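Local coordinates for Sqt1 (Chaetomium thermophilum, PDB 4ZOY), which probably acts as a dedicated chaperone in ribosome biogenesis, using a WD40-repeat propeller to capture a nascent ribosomal protein during its translation, at residues N143-C148 / N155-G160; V168-A173 / Q181-Y186. All coordinates share one frame; numbering follows the deposited sequence.

Overall arrangement
The four segments belong to one antiparallel four-stranded blade of a beta-propeller. Interaction 1 joins the first and second strands of this blade, and interaction 2 joins the third and fourth. The centre of interaction 1 is about 10 Å from the centre of the chain, and that of interaction 2 about 20 Å. The two centres are about 10 Å apart. The contacts meet where strands 156-161 and 166-171 run side by side. There Phe169 N probably bonds to Ile157 O at 2.8 Å. Thr156 OG1 and Thr170 OG1 probably share a hydrogen bond of the same length. Thr156 CG2 also packs on Val168 CG1. Together the two interactions span the blade from inner to outer strand.

Interaction 1 (N143-C148 / N155-G160); sequences NWFAPC and NTIALG
Trp144 lies flat over the backbone of Leu159 and Gly160. Its CG sits between the backbone N and the carbonyl carbon (chi1 56°), and from there the ring reaches over Gly160. Gly160 N is 3.3 Å above the Trp144 ring plane, over its centre, and Leu159 C is nearer the rim. Gly160 has no side chain, and Trp144 NE1 lies 3.5 Å from Gly160 CA. On this side of the sheet Trp144 CZ3 also meets Ala158 CB at 4.0 Å.

On the face carrying Phe145 the packing is apolar. Ile157 CD1 makes a CH-pi contact over the Phe145 ring, 3.8 Å from its centroid. Leu159 CB meets the same ring at its edge, 3.6 Å from Phe145 CD1.

The backbones pair antiparallel. Ala146 and Ala158 exchange two hydrogen bonds. Cys148 N gives a nearly straight bond to Thr156 O (2.8 Å), and Asn143 N bonds to Gly160 O (2.9 Å). The bond from Gly160 N to Trp144 O is weak. Beyond Cys148 a water links Cys148 O with Thr156 N. Ala146 O also accepts from Trp198 NE1 of the next blade. This is the inner hairpin of a WD40 propeller blade.

Interaction 2 (V168-A173 / Q181-Y186); sequences VFTLDA and QIVQSY
Val168 O accepts two backbone hydrogen bonds, from Val183 N at 2.8 Å and from Gln184 N at 3.3 Å. Val168 N gives a nearly straight bond to Gln184 O (2.9 Å). Two residues thus face one, which is a classic beta bulge. Past the bulge Thr170 N bonds to Gln181 O at 2.8 Å. Gln181 N returns a more bent bond to Thr170 O, 136° at the hydrogen.

Thr170 OG1 has its partner, Thr156, on strand 156-161, and Gln184 NE2 bonds to Val219 O. Asp172 CB comes to 3.2 Å from Gln181 OE1, with the carboxylate and amide planes 73° apart. A water donates to Asp172 OD2 at 2.6 Å and only weakly to Gln181 OE1.

With CG anti to the carbonyl carbon (chi1 -59°), the Phe169 ring lies alongside Ile182. Phe169 CE1 meets Ile182 CG1 at 3.8 Å, and Gln181 O lies at the ring edge. On strand 156-161 the ring also packs on Ile157 and Leu159. An alanine here would probably leave Ile182 CG1 without its aromatic neighbour and open a gap beside Ile157 and Leu159. On the other face Val168 CG1 packs against Val183 CB (3.9 Å).

Strand 166-171 is the third of its blade, between strands 156-161 and 180-186. Strand 180-186 is the fourth, at the outer edge of the blade. Its Tyr186 stacks on Tyr217 of the next blade.

Interaction 1 (N143-C148 / N155-G160)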
loop_
_atom_site.group_PDB
_atom_site.type_symbol
_atom_site.label_atom_id
_atom_site.label_comp_id
_atom_site.label_asym_id
_atom_site.label_seq_id
_atom_site.Cartn_x
_atom_site.Cartn_y
_atom_site.Cartn_z
ATOM N N ASN A 143 8.160 -4.421 -7.672
ATOM C CA ASN A 143 8.217 -4.002 -6.271
ATOM C C ASN A 143 6.864 -3.653 -5.661
ATOM O O ASN A 143 6.665 -3.821 -4.454
ATOM C CB ASN A 143 9.164 -2.811 -6.119
ATOM C CG ASN A 143 10.603 -3.208 -6.295
ATOM O OD1 ASN A 143 10.943 -4.380 -6.139
ATOM N ND2 ASN A 143 11.460 -2.245 -6.613
ATOM N N TRP A 144 5.936 -3.167 -6.486
ATOM C CA TRP A 144 4.634 -2.737 -5.993
ATOM C C TRP A 144 3.646 -2.589 -7.141
ATOM O O TRP A 144 4.048 -2.407 -8.290
ATOM C CB TRP A 144 4.740 -1.401 -5.216
ATOM C CG TRP A 144 5.363 -0.272 -5.997
ATOM C CD1 TRP A 144 6.677 0.111 -5.972
ATOM C CD2 TRP A 144 4.712 0.593 -6.946
ATOM N NE1 TRP A 144 6.880 1.177 -6.821
ATOM C CE2 TRP A 144 5.693 1.481 -7.438
ATOM C CE3 TRP A 144 3.396 0.718 -7.408
ATOM C CZ2 TRP A 144 5.401 2.460 -8.388
ATOM C CZ3 TRP A 144 3.108 1.695 -8.349
ATOM C CH2 TRP A 144 4.107 2.550 -8.825
ATOM N N PHE A 145 2.364 -2.683 -6.796
ATOM C CA PHE A 145 1.233 -2.374 -7.677
ATOM C C PHE A 145 0.425 -1.241 -7.079
ATOM O O PHE A 145 0.304 -1.149 -5.860
ATOM C CB PHE A 145 0.266 -3.548 -7.821
ATOM C CG PHE A 145 0.732 -4.663 -8.705
ATOM C CD1 PHE A 145 1.672 -4.469 -9.695
ATOM C CD2 PHE A 145 0.170 -5.920 -8.554
ATOM C CE1 PHE A 145 2.067 -5.535 -10.514
ATOM C CE2 PHE A 145 0.557 -6.967 -9.362
ATOM C CZ PHE A 145 1.492 -6.773 -10.345
ATOM N N ALA A 146 -0.213 -0.439 -7.926
ATOM C CA ALA A 146 -1.220 0.506 -7.447
ATOM C C ALA A 146 -2.294 0.672 -8.506
ATOM O O ALA A 146 -1.985 1.097 -9.624
ATOM C CB ALA A 146 -0.584 1.859 -7.110
ATOM N N PRO A 147 -3.541 0.319 -8.183
ATOM C CA PRO A 147 -4.608 0.506 -9.170
ATOM C C PRO A 147 -4.974 1.980 -9.295
ATOM O O PRO A 147 -4.968 2.720 -8.313
ATOM C CB PRO A 147 -5.769 -0.317 -8.599
ATOM C CG PRO A 147 -5.543 -0.274 -7.100
ATOM C CD PRO A 147 -4.034 -0.311 -6.940
ATOM N N CYS A 148 -5.293 2.396 -10.512
ATOM C CA CYS A 148 -5.692 3.756 -10.789
ATOM C C CYS A 148 -7.094 4.043 -10.259
ATOM O O CYS A 148 -8.027 3.344 -10.615
ATOM C CB CYS A 148 -5.636 3.946 -12.278
ATOM S SG CYS A 148 -6.081 5.642 -12.783
ATOM N N ASN A 155 -9.825 -0.316 -14.655
ATOM C CA ASN A 155 -8.930 -1.445 -14.876
ATOM C C ASN A 155 -7.550 -1.030 -15.373
ATOM O O ASN A 155 -6.932 -1.704 -16.199
ATOM C CB ASN A 155 -9.598 -2.439 -15.837
ATOM C CG ASN A 155 -10.863 -3.002 -15.250
ATOM O OD1 ASN A 155 -10.882 -3.393 -14.083
ATOM N ND2 ASN A 155 -11.949 -2.993 -16.022
ATOM N N THR A 156 -7.074 0.092 -14.840
ATOM C CA THR A 156 -5.732 0.569 -15.097
ATOM C C THR A 156 -4.891 0.367 -13.843
ATOM O O THR A 156 -5.369 0.602 -12.723
ATOM C CB THR A 156 -5.769 2.035 -15.525
ATOM O OG1 THR A 156 -6.553 2.117 -16.725
ATOM C CG2 THR A 156 -4.370 2.566 -15.804
ATOM N N ILE A 157 -3.671 -0.124 -14.033
ATOM C CA ILE A 157 -2.776 -0.435 -12.917
ATOM C C ILE A 157 -1.374 0.089 -13.185
ATOM O O ILE A 157 -0.903 0.081 -14.327
ATOM C CB ILE A 157 -2.731 -1.971 -12.648
ATOM C CG1 ILE A 157 -1.864 -2.320 -11.442
ATOM C CG2 ILE A 157 -2.235 -2.738 -13.872
ATOM C CD1 ILE A 157 -1.590 -3.807 -11.332
ATOM N N ALA A 158 -0.706 0.544 -12.128
ATOM C CA ALA A 158 0.686 0.915 -12.199
ATOM C C ALA A 158 1.529 -0.059 -11.419
ATOM O O ALA A 158 1.068 -0.663 -10.441
ATOM C CB ALA A 158 0.900 2.324 -11.654
ATOM N N LEU A 159 2.779 -0.171 -11.835
ATOM C CA LEU A 159 3.784 -0.891 -11.057
ATOM C C LEU A 159 5.112 -0.160 -11.104
ATOM O O LEU A 159 5.380 0.628 -12.015
ATOM C CB LEU A 159 3.936 -2.326 -11.569
ATOM C CG LEU A 159 4.530 -2.572 -12.960
ATOM C CD1 LEU A 159 6.058 -2.516 -12.988
ATOM C CD2 LEU A 159 4.022 -3.934 -13.455
ATOM N N GLY A 160 5.964 -0.447 -10.129
ATOM C CA GLY A 160 7.329 0.036 -10.143
ATOM C C GLY A 160 8.260 -1.144 -9.999
ATOM O O GLY A 160 7.891 -2.137 -9.369
HETATM O O HOH W 1 -8.540 1.933 -12.866
#

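Interaction 2 (V168-A173 / Q181-Y186)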
loop_
_atom_site.group_PDB
_atom_site.type_symbol
_atom_site.label_atom_id
_atom_site.label_comp_id
_atom_site.label_asym_id
_atom_site.label_seq_id
_atom_site.Cartn_x
_atom_site.Cartn_y
_atom_site.Cartn_z
ATOM N N VAL A 168 2.502 1.668 -16.599
ATOM C CA VAL A 168 1.067 1.777 -16.423
ATOM C C VAL A 168 0.377 0.957 -17.506
ATOM O O VAL A 168 0.634 1.166 -18.690
ATOM C CB VAL A 168 0.591 3.250 -16.480
ATOM C CG1 VAL A 168 -0.908 3.324 -16.275
ATOM C CG2 VAL A 168 1.334 4.089 -15.429
ATOM N N PHE A 169 -0.464 0.013 -17.092
ATOM C CA PHE A 169 -1.152 -0.879 -18.020
ATOM C C PHE A 169 -2.642 -0.697 -17.902
ATOM O O PHE A 169 -3.155 -0.443 -16.808
ATOM C CB PHE A 169 -0.843 -2.357 -17.734
ATOM C CG PHE A 169 0.600 -2.715 -17.813
ATOM C CD1 PHE A 169 1.185 -3.023 -19.034
ATOM C CD2 PHE A 169 1.383 -2.780 -16.661
ATOM C CE1 PHE A 169 2.533 -3.374 -19.113
ATOM C CE2 PHE A 169 2.719 -3.129 -16.732
ATOM C CZ PHE A 169 3.304 -3.427 -17.961
ATOM N N THR A 170 -3.352 -0.881 -19.015
ATOM C CA THR A 170 -4.800 -0.953 -18.944
ATOM C C THR A 170 -5.255 -2.322 -19.442
ATOM O O THR A 170 -4.758 -2.820 -20.449
ATOM C CB THR A 170 -5.460 0.192 -19.732
ATOM O OG1 THR A 170 -5.208 1.417 -19.032
ATOM C CG2 THR A 170 -6.954 -0.007 -19.806
ATOM N N LEU A 171 -6.166 -2.927 -18.685
ATOM C CA LEU A 171 -6.634 -4.285 -18.939
ATOM C C LEU A 171 -7.958 -4.166 -19.676
ATOM O O LEU A 171 -8.992 -3.870 -19.083
ATOM C CB LEU A 171 -6.756 -5.063 -17.617
ATOM C CG LEU A 171 -5.447 -5.009 -16.811
ATOM C CD1 LEU A 171 -5.513 -5.861 -15.548
ATOM C CD2 LEU A 171 -4.234 -5.407 -17.649
ATOM N N ASP A 172 -7.895 -4.350 -20.992
ATOM C CA ASP A 172 -9.019 -4.050 -21.873
ATOM C C ASP A 172 -8.943 -4.877 -23.153
ATOM O O ASP A 172 -7.885 -4.977 -23.780
ATOM C CB ASP A 172 -9.042 -2.546 -22.193
ATOM C CG ASP A 172 -10.188 -2.138 -23.116
ATOM O OD1 ASP A 172 -10.970 -3.004 -23.576
ATOM O OD2 ASP A 172 -10.315 -0.920 -23.365
ATOM N N ALA A 173 -10.079 -5.479 -23.506
ATOM C CA ALA A 173 -10.324 -6.052 -24.833
ATOM C C ALA A 173 -9.523 -7.308 -25.137
ATOM O O ALA A 173 -9.711 -7.915 -26.194
ATOM C CB ALA A 173 -10.060 -5.012 -25.897
ATOM N N GLN A 181 -2.889 -3.480 -22.703
ATOM C CA GLN A 181 -2.365 -2.167 -23.153
ATOM C C GLN A 181 -1.295 -1.585 -22.272
ATOM O O GLN A 181 -1.464 -1.485 -21.058
ATOM C CB GLN A 181 -3.498 -1.133 -23.222
ATOM C CG GLN A 181 -4.283 -1.190 -24.409
ATOM C CD GLN A 181 -5.656 -0.598 -24.156
ATOM O OE1 GLN A 181 -6.384 -0.994 -23.145
ATOM N NE2 GLN A 181 -6.045 0.347 -25.028
ATOM N N ILE A 182 -0.252 -1.085 -22.903
ATOM C CA ILE A 182 0.703 -0.257 -22.212
ATOM C C ILE A 182 0.350 1.227 -22.360
ATOM O O ILE A 182 0.433 1.786 -23.458
ATOM C CB ILE A 182 2.091 -0.505 -22.743
ATOM C CG1 ILE A 182 2.421 -1.996 -22.657
ATOM C CG2 ILE A 182 3.089 0.343 -22.003
ATOM C CD1 ILE A 182 3.825 -2.295 -23.090
ATOM N N VAL A 183 -0.052 1.867 -21.263
ATOM C CA VAL A 183 -0.364 3.300 -21.278
ATOM C C VAL A 183 0.903 4.145 -21.192
ATOM O O VAL A 183 1.064 5.127 -21.929
ATOM C CB VAL A 183 -1.302 3.655 -20.126
ATOM C CG1 VAL A 183 -1.645 5.145 -20.139
ATOM C CG2 VAL A 183 -2.562 2.806 -20.195
ATOM N N GLN A 184 1.797 3.768 -20.280
ATOM C CA GLN A 184 3.077 4.443 -20.094
ATOM C C GLN A 184 4.159 3.477 -19.664
ATOM O O GLN A 184 3.879 2.479 -18.999
ATOM C CB GLN A 184 2.986 5.543 -19.026
ATOM C CG GLN A 184 1.962 6.616 -19.261
ATOM C CD GLN A 184 2.390 7.647 -20.284
ATOM O OE1 GLN A 184 3.493 7.592 -20.826
ATOM N NE2 GLN A 184 1.516 8.612 -20.537
ATOM N N SER A 185 5.393 3.789 -20.041
ATOM C CA SER A 185 6.565 3.127 -19.485
ATOM C C SER A 185 7.616 4.200 -19.251
ATOM O O SER A 185 8.127 4.805 -20.198
ATOM C CB SER A 185 7.094 2.023 -20.406
ATOM O OG SER A 185 7.546 2.561 -21.640
ATOM N N TYR A 186 7.913 4.452 -17.983
ATOM C CA TYR A 186 8.821 5.520 -17.586
ATOM C C TYR A 186 10.133 4.976 -17.060
ATOM O O TYR A 186 10.143 3.970 -16.345
ATOM C CB TYR A 186 8.205 6.379 -16.494
ATOM C CG TYR A 186 6.906 7.056 -16.831
ATOM C CD1 TYR A 186 6.863 8.124 -17.722
ATOM C CD2 TYR A 186 5.723 6.660 -16.218
ATOM C CE1 TYR A 186 5.668 8.759 -18.012
ATOM C CE2 TYR A 186 4.533 7.288 -16.497
ATOM C CZ TYR A 186 4.511 8.344 -17.390
ATOM O OH TYR A 186 3.314 8.971 -17.648
HETATM O O HOH W 2 -8.909 1.273 -23.040
#